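Local structure of Aac(6')-ib (Escherichia coli, 2BUE) at residues 33-44 against 58-69; 73-81 against 92-102. The protein probably transfers the acetyl group of acetyl-CoA to the 6'-amino group of aminoglycosides, thereby conferring resistance to these antibiotics. The protein carries 2 engineered substitutions. All coordinates share one frame; numbering follows the deposited sequence. Where two conformers were deposited one is given.

Contact 1. Residues 33-44 against 58-69. With RIO (ribostamycin), chain C.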
loop_
_atom_site.group_PDB
_atom_site.type_symbol
_atom_site.label_atom_id
_atom_site.label_comp_id
_atom_site.label_asym_id
_atom_site.label_seq_id
_atom_site.Cartn_x
_atom_site.Cartn_y
_atom_site.Cartn_z
ATOM N N GLU A 33 -0.953 -3.367 -17.602
ATOM C CA GLU A 33 -0.190 -2.412 -18.432
ATOM C C GLU A 33 -1.042 -1.259 -19.008
ATOM O O GLU A 33 -0.522 -0.165 -19.253
ATOM C CB GLU A 33 0.567 -3.126 -19.567
ATOM C CG GLU A 33 -0.351 -3.775 -20.578
ATOM C CD GLU A 33 0.392 -4.549 -21.656
ATOM O OE1 GLU A 33 1.571 -4.219 -21.944
ATOM O OE2 GLU A 33 -0.221 -5.491 -22.210
ATOM N N HIS A 34 -2.338 -1.495 -19.219
ATOM C CA HIS A 34 -3.262 -0.459 -19.712
ATOM C C HIS A 34 -3.549 0.675 -18.735
ATOM O O HIS A 34 -4.090 1.706 -19.129
ATOM C CB HIS A 34 -4.565 -1.097 -20.186
ATOM C CG HIS A 34 -4.334 -2.198 -21.163
ATOM N ND1 HIS A 34 -3.904 -1.958 -22.451
ATOM C CD2 HIS A 34 -4.385 -3.542 -21.024
ATOM C CE1 HIS A 34 -3.740 -3.111 -23.078
ATOM N NE2 HIS A 34 -4.022 -4.087 -22.233
ATOM N N ASP A 35 -3.182 0.472 -17.466
ATOM C CA ASP A 35 -3.373 1.467 -16.421
ATOM C C ASP A 35 -2.168 2.404 -16.236
ATOM O O ASP A 35 -2.237 3.349 -15.437
ATOM C CB ASP A 35 -3.655 0.767 -15.078
ATOM C CG ASP A 35 -4.955 -0.045 -15.095
ATOM O OD1 ASP A 35 -5.990 0.488 -15.566
ATOM O OD2 ASP A 35 -4.915 -1.214 -14.650
ATOM N N LEU A 36 -1.073 2.139 -16.946
ATOM C CA LEU A 36 0.194 2.810 -16.643
ATOM C C LEU A 36 0.140 4.303 -16.968
ATOM O O LEU A 36 0.663 5.120 -16.203
ATOM C CB LEU A 36 1.381 2.137 -17.327
ATOM C CG LEU A 36 1.674 0.714 -16.821
ATOM C CD1 LEU A 36 2.626 0.042 -17.775
ATOM C CD2 LEU A 36 2.278 0.722 -15.408
ATOM N N ALA A 37 -0.512 4.657 -18.070
ATOM C CA ALA A 37 -0.655 6.096 -18.410
ATOM C C ALA A 37 -1.399 6.859 -17.316
ATOM O O ALA A 37 -0.974 7.972 -16.901
ATOM C CB ALA A 37 -1.376 6.262 -19.764
ATOM N N MET A 38 -2.492 6.246 -16.847
ATOM C CA MET A 38 -3.293 6.789 -15.741
ATOM C C MET A 38 -2.469 6.900 -14.454
ATOM O O MET A 38 -2.471 7.943 -13.788
ATOM C CB MET A 38 -4.535 5.922 -15.516
ATOM C CG MET A 38 -5.393 6.380 -14.339
ATOM S SD MET A 38 -6.825 5.304 -14.119
ATOM C CE MET A 38 -6.096 3.776 -13.556
ATOM N N LEU A 39 -1.740 5.845 -14.113
ATOM C CA LEU A 39 -0.866 5.879 -12.926
ATOM C C LEU A 39 0.192 7.006 -13.025
ATOM O O LEU A 39 0.439 7.732 -12.052
ATOM C CB LEU A 39 -0.231 4.501 -12.702
ATOM C CG LEU A 39 0.675 4.411 -11.477
ATOM C CD1 LEU A 39 -0.155 4.657 -10.195
ATOM C CD2 LEU A 39 1.386 3.045 -11.491
ATOM N N TYR A 40 0.773 7.169 -14.211
ATOM C CA TYR A 40 1.721 8.264 -14.466
ATOM C C TYR A 40 1.080 9.625 -14.149
ATOM O O TYR A 40 1.652 10.445 -13.412
ATOM C CB TYR A 40 2.219 8.183 -15.919
ATOM C CG TYR A 40 2.798 9.482 -16.436
ATOM C CD1 TYR A 40 4.010 9.987 -15.941
ATOM C CD2 TYR A 40 2.115 10.220 -17.399
ATOM C CE1 TYR A 40 4.523 11.204 -16.426
ATOM C CE2 TYR A 40 2.627 11.419 -17.899
ATOM C CZ TYR A 40 3.822 11.901 -17.414
ATOM O OH TYR A 40 4.331 13.084 -17.886
ATOM N N GLU A 41 -0.118 9.858 -14.685
ATOM C CA GLU A 41 -0.842 11.082 -14.373
ATOM C C GLU A 41 -0.988 11.252 -12.844
ATOM O O GLU A 41 -0.636 12.309 -12.298
ATOM C CB GLU A 41 -2.198 11.133 -15.076
ATOM C CG GLU A 41 -2.946 12.391 -14.695
ATOM C CD GLU A 41 -4.266 12.585 -15.429
ATOM O OE1 GLU A 41 -4.653 11.730 -16.252
ATOM O OE2 GLU A 41 -4.901 13.634 -15.145
ATOM N N TRP A 42 -1.488 10.206 -12.174
ATOM C CA TRP A 42 -1.654 10.226 -10.708
ATOM C C TRP A 42 -0.373 10.559 -9.947
ATOM O O TRP A 42 -0.391 11.391 -9.020
ATOM C CB TRP A 42 -2.187 8.878 -10.217
ATOM C CG TRP A 42 -3.592 8.576 -10.640
ATOM C CD1 TRP A 42 -4.468 9.406 -11.294
ATOM C CD2 TRP A 42 -4.286 7.354 -10.397
ATOM N NE1 TRP A 42 -5.680 8.757 -11.481
ATOM C CE2 TRP A 42 -5.589 7.495 -10.935
ATOM C CE3 TRP A 42 -3.925 6.142 -9.772
ATOM C CZ2 TRP A 42 -6.553 6.465 -10.859
ATOM C CZ3 TRP A 42 -4.880 5.111 -9.696
ATOM C CH2 TRP A 42 -6.186 5.291 -10.229
ATOM N N LEU A 43 0.729 9.903 -10.308
ATOM C CA LEU A 43 1.987 10.047 -9.582
ATOM C C LEU A 43 2.601 11.450 -9.706
ATOM O O LEU A 43 3.544 11.793 -8.995
ATOM C CB LEU A 43 3.001 8.956 -9.983
ATOM C CG LEU A 43 2.605 7.534 -9.558
ATOM C CD1 LEU A 43 3.615 6.575 -10.154
ATOM C CD2 LEU A 43 2.576 7.407 -8.015
ATOM N N ASN A 44 2.051 12.243 -10.620
ATOM C CA ASN A 44 2.466 13.631 -10.786
ATOM C C ASN A 44 1.476 14.668 -10.247
ATOM O O ASN A 44 1.647 15.890 -10.465
ATOM C CB ASN A 44 2.814 13.877 -12.263
ATOM C CG ASN A 44 4.160 13.266 -12.637
ATOM O OD1 ASN A 44 5.216 13.846 -12.357
ATOM N ND2 ASN A 44 4.131 12.097 -13.265
ATOM N N ARG A 58 7.803 12.571 -8.980
ATOM C CA ARG A 58 7.542 13.100 -10.322
ATOM C C ARG A 58 8.209 12.286 -11.431
ATOM O O ARG A 58 8.992 12.828 -12.237
ATOM C CB ARG A 58 7.909 14.580 -10.407
ATOM C CG ARG A 58 7.033 15.419 -9.510
ATOM C CD ARG A 58 7.114 16.891 -9.837
ATOM N NE ARG A 58 6.093 17.648 -9.105
ATOM C CZ ARG A 58 4.799 17.669 -9.414
ATOM N NH1 ARG A 58 3.954 18.383 -8.672
ATOM N NH2 ARG A 58 4.342 16.966 -10.450
ATOM N N PRO A 59 7.859 10.994 -11.520
ATOM C CA PRO A 59 8.434 10.128 -12.540
ATOM C C PRO A 59 7.936 10.521 -13.926
ATOM O O PRO A 59 6.797 11.003 -14.075
ATOM C CB PRO A 59 7.866 8.755 -12.189
ATOM C CG PRO A 59 6.541 9.082 -11.572
ATOM C CD PRO A 59 6.820 10.302 -10.731
ATOM N N THR A 60 8.774 10.303 -14.927
ATOM C CA THR A 60 8.354 10.486 -16.318
ATOM C C THR A 60 7.430 9.324 -16.696
ATOM O O THR A 60 7.344 8.319 -15.973
ATOM C CB THR A 60 9.565 10.449 -17.276
ATOM O OG1 THR A 60 10.147 9.138 -17.220
ATOM C CG2 THR A 60 10.588 11.534 -16.942
ATOM N N LEU A 61 6.760 9.440 -17.832
ATOM C CA LEU A 61 5.945 8.336 -18.329
ATOM C C LEU A 61 6.804 7.076 -18.497
ATOM O O LEU A 61 6.391 5.980 -18.083
ATOM C CB LEU A 61 5.273 8.731 -19.661
ATOM C CG LEU A 61 4.464 7.622 -20.340
ATOM C CD1 LEU A 61 3.316 7.093 -19.442
ATOM C CD2 LEU A 61 3.935 8.115 -21.683
ATOM N N ALA A 62 7.992 7.234 -19.094
ATOM C CA ALA A 62 8.918 6.094 -19.269
ATOM C C ALA A 62 9.288 5.458 -17.926
ATOM O O ALA A 62 9.336 4.220 -17.814
ATOM C CB ALA A 62 10.193 6.530 -19.997
ATOM N N ASP A 63 9.578 6.293 -16.927
ATOM C CA ASP A 63 9.864 5.796 -15.559
ATOM C C ASP A 63 8.730 4.904 -15.077
ATOM O O ASP A 63 8.957 3.774 -14.596
ATOM C CB ASP A 63 10.014 6.947 -14.569
ATOM C CG ASP A 63 11.312 7.718 -14.729
ATOM O OD1 ASP A 63 12.255 7.204 -15.384
ATOM O OD2 ASP A 63 11.367 8.846 -14.182
ATOM N N VAL A 64 7.499 5.391 -15.218
ATOM C CA VAL A 64 6.347 4.639 -14.693
ATOM C C VAL A 64 6.158 3.358 -15.502
ATOM O O VAL A 64 5.869 2.285 -14.944
ATOM C CB VAL A 64 5.057 5.490 -14.665
ATOM C CG1 VAL A 64 3.838 4.632 -14.247
ATOM C CG2 VAL A 64 5.197 6.669 -13.713
ATOM N N GLN A 65 6.314 3.455 -16.823
ATOM C CA GLN A 65 6.238 2.270 -17.673
ATOM C C GLN A 65 7.280 1.206 -17.334
ATOM O O GLN A 65 6.962 0.009 -17.371
ATOM C CB GLN A 65 6.314 2.651 -19.154
ATOM C CG GLN A 65 5.075 3.411 -19.616
ATOM C CD GLN A 65 5.273 4.059 -20.984
ATOM O OE1 GLN A 65 6.402 4.422 -21.353
ATOM N NE2 GLN A 65 4.183 4.209 -21.731
ATOM N N GLU A 66 8.500 1.644 -17.032
ATOM C CA GLU A 66 9.623 0.750 -16.725
ATOM C C GLU A 66 9.564 0.164 -15.323
ATOM O O GLU A 66 10.055 -0.954 -15.099
ATOM C CB GLU A 66 10.951 1.492 -16.896
ATOM C CG GLU A 66 11.203 1.867 -18.344
ATOM C CD GLU A 66 12.401 2.788 -18.548
ATOM O OE1 GLU A 66 13.066 3.192 -17.562
ATOM O OE2 GLU A 66 12.680 3.094 -19.731
ATOM N N GLN A 67 8.988 0.913 -14.391
ATOM C CA GLN A 67 9.045 0.568 -12.968
ATOM C C GLN A 67 7.776 -0.087 -12.446
ATOM O O GLN A 67 7.839 -0.890 -11.495
ATOM C CB GLN A 67 9.365 1.803 -12.130
ATOM C CG GLN A 67 10.800 2.273 -12.378
ATOM C CD GLN A 67 11.111 3.629 -11.807
ATOM O OE1 GLN A 67 10.631 4.000 -10.733
ATOM N NE2 GLN A 67 11.940 4.383 -12.522
ATOM N N TYR A 68 6.640 0.251 -13.054
ATOM C CA TYR A 68 5.342 -0.210 -12.534
ATOM C C TYR A 68 4.641 -1.245 -13.422
ATOM O O TYR A 68 3.541 -1.707 -13.088
ATOM C CB TYR A 68 4.384 0.957 -12.234
ATOM C CG TYR A 68 4.792 1.795 -11.044
ATOM C CD1 TYR A 68 4.250 1.537 -9.774
ATOM C CD2 TYR A 68 5.711 2.837 -11.182
ATOM C CE1 TYR A 68 4.588 2.309 -8.687
ATOM C CE2 TYR A 68 6.090 3.618 -10.080
ATOM C CZ TYR A 68 5.522 3.340 -8.835
ATOM O OH TYR A 68 5.878 4.103 -7.745
ATOM N N LEU A 69 5.266 -1.620 -14.546
ATOM C CA LEU A 69 4.707 -2.696 -15.364
ATOM C C LEU A 69 4.541 -3.896 -14.438
ATOM O O LEU A 69 5.490 -4.217 -13.726
ATOM C CB LEU A 69 5.658 -3.045 -16.506
ATOM C CG LEU A 69 5.146 -4.076 -17.521
ATOM C CD1 LEU A 69 3.931 -3.567 -18.298
ATOM C CD2 LEU A 69 6.318 -4.467 -18.448
HETATM O O1 RIO C . 6.379 2.003 -5.517
HETATM C C1 RIO C . 6.764 0.883 -6.329
HETATM C C2 RIO C . 8.290 0.746 -6.273
HETATM O O2 RIO C . 8.825 1.218 -5.019
HETATM C C3 RIO C . 8.928 0.120 -4.098
HETATM O O3 RIO C . 7.909 0.212 -3.081
HETATM C C4 RIO C . 8.443 0.182 -1.699
HETATM C C5 RIO C . 8.617 -1.273 -1.176
HETATM O O4 RIO C . 9.563 -1.973 -1.966
HETATM C C6 RIO C . 9.016 -1.362 0.307
HETATM N N1 RIO C . 8.975 -2.791 0.732
HETATM C C7 RIO C . 8.028 -0.542 1.180
HETATM C C8 RIO C . 7.972 0.922 0.695
HETATM N N2 RIO C . 7.078 1.689 1.607
HETATM C C9 RIO C . 7.476 0.997 -0.791
HETATM O O5 RIO C . 7.607 2.400 -1.163
HETATM C C10 RIO C . 6.523 2.887 -1.955
HETATM O O6 RIO C . 5.457 3.318 -1.144
HETATM C C11 RIO C . 5.703 4.527 -0.341
HETATM C C12 RIO C . 4.349 4.884 0.318
HETATM N N3 RIO C . 4.086 4.000 1.464
HETATM C C13 RIO C . 6.212 5.701 -1.232
HETATM O O7 RIO C . 6.590 6.791 -0.357
HETATM C C14 RIO C . 7.425 5.241 -2.077
HETATM O O8 RIO C . 7.962 6.309 -2.909
HETATM C C15 RIO C . 7.070 3.995 -2.904
HETATM N N4 RIO C . 8.212 3.493 -3.669
HETATM C C16 RIO C . 8.833 -1.165 -4.961
HETATM O O9 RIO C . 10.063 -1.854 -4.801
HETATM C C17 RIO C . 8.827 -0.661 -6.415
HETATM O O10 RIO C . 10.210 -0.565 -6.856
HETATM O O HOH W 1 6.732 12.185 -18.925
HETATM O O HOH W 2 5.508 10.835 -7.348
HETATM O O HOH W 3 5.660 16.527 -12.667
#

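Contact 2. Residues 73-81 against 92-102. With RIO (ribostamycin), chain C.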
loop_
_atom_site.group_PDB
_atom_site.type_symbol
_atom_site.label_atom_id
_atom_site.label_comp_id
_atom_site.label_asym_id
_atom_site.label_seq_id
_atom_site.Cartn_x
_atom_site.Cartn_y
_atom_site.Cartn_z
ATOM N N LEU A 73 7.234 -5.348 -11.527
ATOM C CA LEU A 73 6.947 -5.340 -10.087
ATOM C C LEU A 73 7.013 -6.782 -9.538
ATOM O O LEU A 73 7.493 -7.006 -8.415
ATOM C CB LEU A 73 5.577 -4.728 -9.816
ATOM C CG LEU A 73 5.464 -3.211 -10.061
ATOM C CD1 LEU A 73 3.992 -2.790 -9.880
ATOM C CD2 LEU A 73 6.415 -2.463 -9.116
ATOM N N ALA A 74 6.582 -7.730 -10.362
ATOM C CA ALA A 74 6.579 -9.165 -10.001
ATOM C C ALA A 74 7.978 -9.623 -9.634
ATOM O O ALA A 74 8.129 -10.503 -8.779
ATOM C CB ALA A 74 6.029 -10.023 -11.136
ATOM N N GLN A 75 9.003 -9.038 -10.266
ATOM C CA GLN A 75 10.414 -9.418 -9.987
ATOM C C GLN A 75 10.872 -9.007 -8.604
ATOM O O GLN A 75 11.889 -9.501 -8.107
ATOM C CB GLN A 75 11.389 -8.811 -11.007
ATOM C CG GLN A 75 10.905 -8.753 -12.423
ATOM C CD GLN A 75 10.721 -10.104 -13.065
ATOM O OE1 GLN A 75 11.415 -11.076 -12.741
ATOM N NE2 GLN A 75 9.794 -10.169 -14.014
ATOM N N GLU A 76 10.135 -8.089 -7.983
ATOM C CA GLU A 76 10.402 -7.585 -6.647
ATOM C C GLU A 76 9.382 -8.100 -5.627
ATOM O O GLU A 76 9.291 -7.574 -4.504
ATOM C CB GLU A 76 10.300 -6.065 -6.655
ATOM C CG GLU A 76 11.271 -5.403 -5.733
ATOM C CD GLU A 76 12.561 -5.064 -6.436
ATOM O OE1 GLU A 76 13.344 -4.295 -5.856
ATOM O OE2 GLU A 76 12.777 -5.538 -7.578
ATOM N N SER A 77 8.581 -9.091 -6.033
ATOM C CA SER A 77 7.527 -9.629 -5.170
ATOM C C SER A 77 6.476 -8.563 -4.819
ATOM O O SER A 77 5.884 -8.605 -3.737
ATOM C CB SER A 77 8.136 -10.265 -3.906
ATOM O OG SER A 77 8.859 -11.443 -4.247
ATOM N N VAL A 78 6.211 -7.667 -5.771
ATOM C CA VAL A 78 5.212 -6.629 -5.609
ATOM C C VAL A 78 4.047 -6.870 -6.557
ATOM O O VAL A 78 4.236 -7.126 -7.774
ATOM C CB VAL A 78 5.824 -5.198 -5.860
ATOM C CG1 VAL A 78 4.730 -4.109 -5.826
ATOM C CG2 VAL A 78 6.942 -4.884 -4.839
ATOM N N THR A 79 2.846 -6.770 -6.001
ATOM C CA THR A 79 1.609 -6.909 -6.773
ATOM C C THR A 79 0.824 -5.604 -6.763
ATOM O O THR A 79 0.442 -5.120 -5.686
ATOM C CB THR A 79 0.724 -8.044 -6.192
ATOM O OG1 THR A 79 1.463 -9.271 -6.185
ATOM C CG2 THR A 79 -0.567 -8.208 -6.989
ATOM N N PRO A 80 0.594 -5.020 -7.956
ATOM C CA PRO A 80 -0.141 -3.753 -8.070
ATOM C C PRO A 80 -1.640 -3.918 -8.255
ATOM O O PRO A 80 -2.093 -4.814 -9.009
ATOM C CB PRO A 80 0.477 -3.102 -9.322
ATOM C CG PRO A 80 0.789 -4.294 -10.241
ATOM C CD PRO A 80 1.093 -5.484 -9.276
ATOM N N TYR A 81 -2.401 -3.040 -7.594
ATOM C CA TYR A 81 -3.863 -3.008 -7.692
ATOM C C TYR A 81 -4.374 -1.613 -8.056
ATOM O O TYR A 81 -3.728 -0.606 -7.727
ATOM C CB TYR A 81 -4.518 -3.370 -6.346
ATOM C CG TYR A 81 -3.964 -4.607 -5.708
ATOM C CD1 TYR A 81 -4.416 -5.873 -6.083
ATOM C CD2 TYR A 81 -2.974 -4.509 -4.732
ATOM C CE1 TYR A 81 -3.872 -7.031 -5.493
ATOM C CE2 TYR A 81 -2.419 -5.643 -4.121
ATOM C CZ TYR A 81 -2.868 -6.902 -4.523
ATOM O OH TYR A 81 -2.346 -8.015 -3.907
ATOM N N TYR A 92 -4.378 3.753 -6.240
ATOM C CA TYR A 92 -3.413 2.714 -6.549
ATOM C C TYR A 92 -3.012 2.068 -5.229
ATOM O O TYR A 92 -2.845 2.762 -4.232
ATOM C CB TYR A 92 -2.166 3.315 -7.221
ATOM C CG TYR A 92 -1.005 2.346 -7.300
ATOM C CD1 TYR A 92 -0.886 1.452 -8.372
ATOM C CD2 TYR A 92 -0.012 2.326 -6.299
ATOM C CE1 TYR A 92 0.196 0.549 -8.438
ATOM C CE2 TYR A 92 1.077 1.411 -6.347
ATOM C CZ TYR A 92 1.155 0.528 -7.436
ATOM O OH TYR A 92 2.200 -0.359 -7.531
ATOM N N ALA A 93 -2.834 0.752 -5.225
ATOM C CA ALA A 93 -2.274 0.092 -4.053
ATOM C C ALA A 93 -1.320 -1.004 -4.504
ATOM O O ALA A 93 -1.330 -1.419 -5.680
ATOM C CB ALA A 93 -3.392 -0.474 -3.149
ATOM N N GLN A 94 -0.485 -1.448 -3.584
ATOM C CA GLN A 94 0.388 -2.586 -3.878
ATOM C C GLN A 94 0.579 -3.381 -2.609
ATOM O O GLN A 94 0.523 -2.814 -1.499
ATOM C CB GLN A 94 1.731 -2.130 -4.453
ATOM C CG GLN A 94 2.482 -1.146 -3.542
ATOM C CD GLN A 94 3.812 -0.700 -4.124
ATOM O OE1 GLN A 94 3.954 -0.505 -5.345
ATOM N NE2 GLN A 94 4.784 -0.485 -3.246
ATOM N N SER A 95 0.738 -4.696 -2.770
ATOM C CA SER A 95 1.154 -5.549 -1.670
ATOM C C SER A 95 2.491 -6.199 -2.039
ATOM O O SER A 95 2.801 -6.391 -3.228
ATOM C CB SER A 95 0.108 -6.626 -1.358
ATOM O OG SER A 95 -0.113 -7.474 -2.477
ATOM N N TYR A 96 3.282 -6.563 -1.039
ATOM C CA TYR A 96 4.581 -7.155 -1.319
ATOM C C TYR A 96 4.911 -8.220 -0.288
ATOM O O TYR A 96 4.415 -8.173 0.857
ATOM C CB TYR A 96 5.713 -6.087 -1.449
ATOM C CG TYR A 96 5.868 -5.237 -0.204
ATOM C CD1 TYR A 96 6.674 -5.684 0.857
ATOM C CD2 TYR A 96 5.216 -3.990 -0.084
ATOM C CE1 TYR A 96 6.812 -4.937 2.032
ATOM C CE2 TYR A 96 5.365 -3.226 1.120
ATOM C CZ TYR A 96 6.154 -3.715 2.152
ATOM O OH TYR A 96 6.323 -3.020 3.330
ATOM N N VAL A 97 5.716 -9.193 -0.711
ATOM C CA VAL A 97 6.261 -10.169 0.227
ATOM C C VAL A 97 7.476 -9.522 0.890
ATOM O O VAL A 97 8.494 -9.273 0.242
ATOM C CB VAL A 97 6.663 -11.489 -0.502
ATOM C CG1 VAL A 97 7.284 -12.484 0.516
ATOM C CG2 VAL A 97 5.419 -12.099 -1.181
ATOM N N ALA A 98 7.396 -9.288 2.198
ATOM C CA ALA A 98 8.464 -8.556 2.885
ATOM C C ALA A 98 9.839 -9.273 2.799
ATOM O O ALA A 98 10.852 -8.647 2.527
ATOM C CB ALA A 98 8.068 -8.295 4.341
ATOM N N LEU A 99 9.852 -10.588 3.018
ATOM C CA LEU A 99 11.078 -11.380 2.920
ATOM C C LEU A 99 11.717 -11.299 1.507
ATOM O O LEU A 99 12.953 -11.413 1.365
ATOM C CB LEU A 99 10.760 -12.820 3.326
ATOM C CG LEU A 99 11.902 -13.789 3.602
ATOM C CD1 LEU A 99 12.675 -13.310 4.801
ATOM C CD2 LEU A 99 11.325 -15.181 3.859
ATOM N N GLY A 100 10.885 -11.014 0.497
ATOM C CA GLY A 100 11.272 -10.909 -0.945
ATOM C C GLY A 100 11.566 -9.536 -1.548
ATOM O O GLY A 100 11.625 -9.369 -2.777
ATOM N N SER A 101 11.828 -8.558 -0.686
ATOM C CA SER A 101 11.996 -7.183 -1.125
ATOM C C SER A 101 13.431 -6.898 -1.560
ATOM O O SER A 101 14.335 -7.675 -1.265
ATOM C CB SER A 101 11.560 -6.253 0.005
ATOM O OG SER A 101 10.223 -6.558 0.367
ATOM N N GLY A 102 13.634 -5.761 -2.224
ATOM C CA GLY A 102 14.977 -5.344 -2.688
ATOM C C GLY A 102 16.007 -5.199 -1.572
ATOM O O GLY A 102 15.653 -5.152 -0.398
HETATM O O1 RIO C . 6.379 2.003 -5.517
HETATM C C1 RIO C . 6.764 0.883 -6.329
HETATM C C2 RIO C . 8.290 0.746 -6.273
HETATM O O2 RIO C . 8.825 1.218 -5.019
HETATM C C3 RIO C . 8.928 0.120 -4.098
HETATM O O3 RIO C . 7.909 0.212 -3.081
HETATM C C4 RIO C . 8.443 0.182 -1.699
HETATM C C5 RIO C . 8.617 -1.273 -1.176
HETATM O O4 RIO C . 9.563 -1.973 -1.966
HETATM C C6 RIO C . 9.016 -1.362 0.307
HETATM N N1 RIO C . 8.975 -2.791 0.732
HETATM C C7 RIO C . 8.028 -0.542 1.180
HETATM C C8 RIO C . 7.972 0.922 0.695
HETATM N N2 RIO C . 7.078 1.689 1.607
HETATM C C9 RIO C . 7.476 0.997 -0.791
HETATM O O5 RIO C . 7.607 2.400 -1.163
HETATM C C10 RIO C . 6.523 2.887 -1.955
HETATM O O6 RIO C . 5.457 3.318 -1.144
HETATM C C11 RIO C . 5.703 4.527 -0.341
HETATM C C12 RIO C . 4.349 4.884 0.318
HETATM N N3 RIO C . 4.086 4.000 1.464
HETATM C C13 RIO C . 6.212 5.701 -1.232
HETATM O O7 RIO C . 6.590 6.791 -0.357
HETATM C C14 RIO C . 7.425 5.241 -2.077
HETATM O O8 RIO C . 7.962 6.309 -2.909
HETATM C C15 RIO C . 7.070 3.995 -2.904
HETATM N N4 RIO C . 8.212 3.493 -3.669
HETATM C C16 RIO C . 8.833 -1.165 -4.961
HETATM O O9 RIO C . 10.063 -1.854 -4.801
HETATM C C17 RIO C . 8.827 -0.661 -6.415
HETATM O O10 RIO C . 10.210 -0.565 -6.856
HETATM O O HOH W 4 8.968 -6.920 -1.923
HETATM O O HOH W 5 11.356 -11.107 -4.786
#

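Contact 1. Residues 33-44 against 58-69
A helix pair brings Y68 to the ribostamycin pocket and is packed round V64, a knob in the hole formed by L36, L39, Y40 and L43. The two methyls of V64 share the work: CG1, anti to the backbone N (chi1 174°), points at the L36 carbonyl and lies 4.0 Å from L39 CD2, while CG2 rests on Y40 CB and L43 CD1. The axes of the segments 36-43 and 61-68 pass 9.1 Å apart, with N-to-C directions at 120°. In the GNAT fold these helices belong to the excursion between strands 26-30 and 78-85, a region that commonly shapes the acceptor site. Here the evidence is Y68: the L39 and Y68 side chains cross at about a right angle, L39 CD2 coming to 3.7 Å from Y68 CG, and L43 CD1 makes an off-centre CH-pi contact with the Y68 ring. Beyond that ring, Y68 OH accepts a hydrogen bond from the ribose hydroxyl O1 of ribostamycin at 3.1 Å, and W52 NE1 is its partner within the protein. Y40 is covered differently. L61 CB stands 3.9 Å from the Y40 ring centroid, almost exactly on the ring normal, P59 O lies at the ring edge in its plane, and a water bridges Y40 OH and L61 N. N44 uses both amide hydrogens, which fixes its rotation: ND2 donates to P59 O at 3.0 Å, nearly straight at 172° and coplanar with both groups, and also to Y40 O of its own segment. R58 NH2 reaches N44 O at 2.9 Å by a more bent bond, and a water links the same NH2 to N44 OD1.

Contact 2. Residues 73-81 against 92-102
Q94 faces P80 as a non-hydrogen-bonded antiparallel pair, and its side chain runs from the sheet to the ligand. CB starts 3.5 Å from T79 O and touches V78 CG1. With chi1 at 57°, CG is held between the backbone N and the carbonyl carbon, and the chain extends fully from there, carrying CD past V78 CG1 toward ribostamycin. At the tip, Y92 OH donates to OE1 at 2.8 Å, in the carbonyl plane and on a lone pair, and OE1 lies 3.3 Å from ribostamycin C1. NE2 gives one bond to ribostamycin O3 at 3.2 Å (148° at the hydrogen) and another to D118 OD2; the Y92 and D118 bonds are consistent with fixing the amide's orientation. Farther along this face, Y96 presents its ring to the ligand: the amine N1 of ribostamycin sits 3.2 Å above the ring plane, offset toward the rim, while Y96 OH pairs with Q153 NE2. V78 CG2 packs on Y96 CB at 3.8 Å. On the face carrying T79, Y81, A93 and S95, Y81 OH and S95 OG share a hydrogen bond of 2.7 Å, beside helix 131-144. Backbone bonds in both directions join T79 with S95 and Y81 with A93, T79 N to S95 O being 2.8 Å long and nearly straight. Where the strands part, one water joins E76 O, V97 O and S101 OG. S77, with positive phi, is the C' residue of a Schellman motif that ends helix 70-74, and from it the chain enters the antiparallel hairpin of strands 78-85 and 88-97 in the central GNAT sheet.

Contact 1 and contact 2 are centred 16 Å apart and follow each other in the chain, helix 61-68 leading into helix 70-74. They touch directly: Y68 O is 3.4 Å from L73 CD1, Y68 CD1 is 3.6 Å from Y92 OH, and W42 CZ3 is 3.7 Å from Y92 N. Y92 thus touches both Y68 and W42 of contact 1 while belonging to contact 2. Both contacts line the ribose end of ribostamycin, and of the two contact 2 alone continues to the ring carrying N1; W51, G53, D118 and D155 add further hydrogen bonds to the antibiotic. Coenzyme A lies about 8 Å from the L43 side chain and about 9 Å from that of Y92.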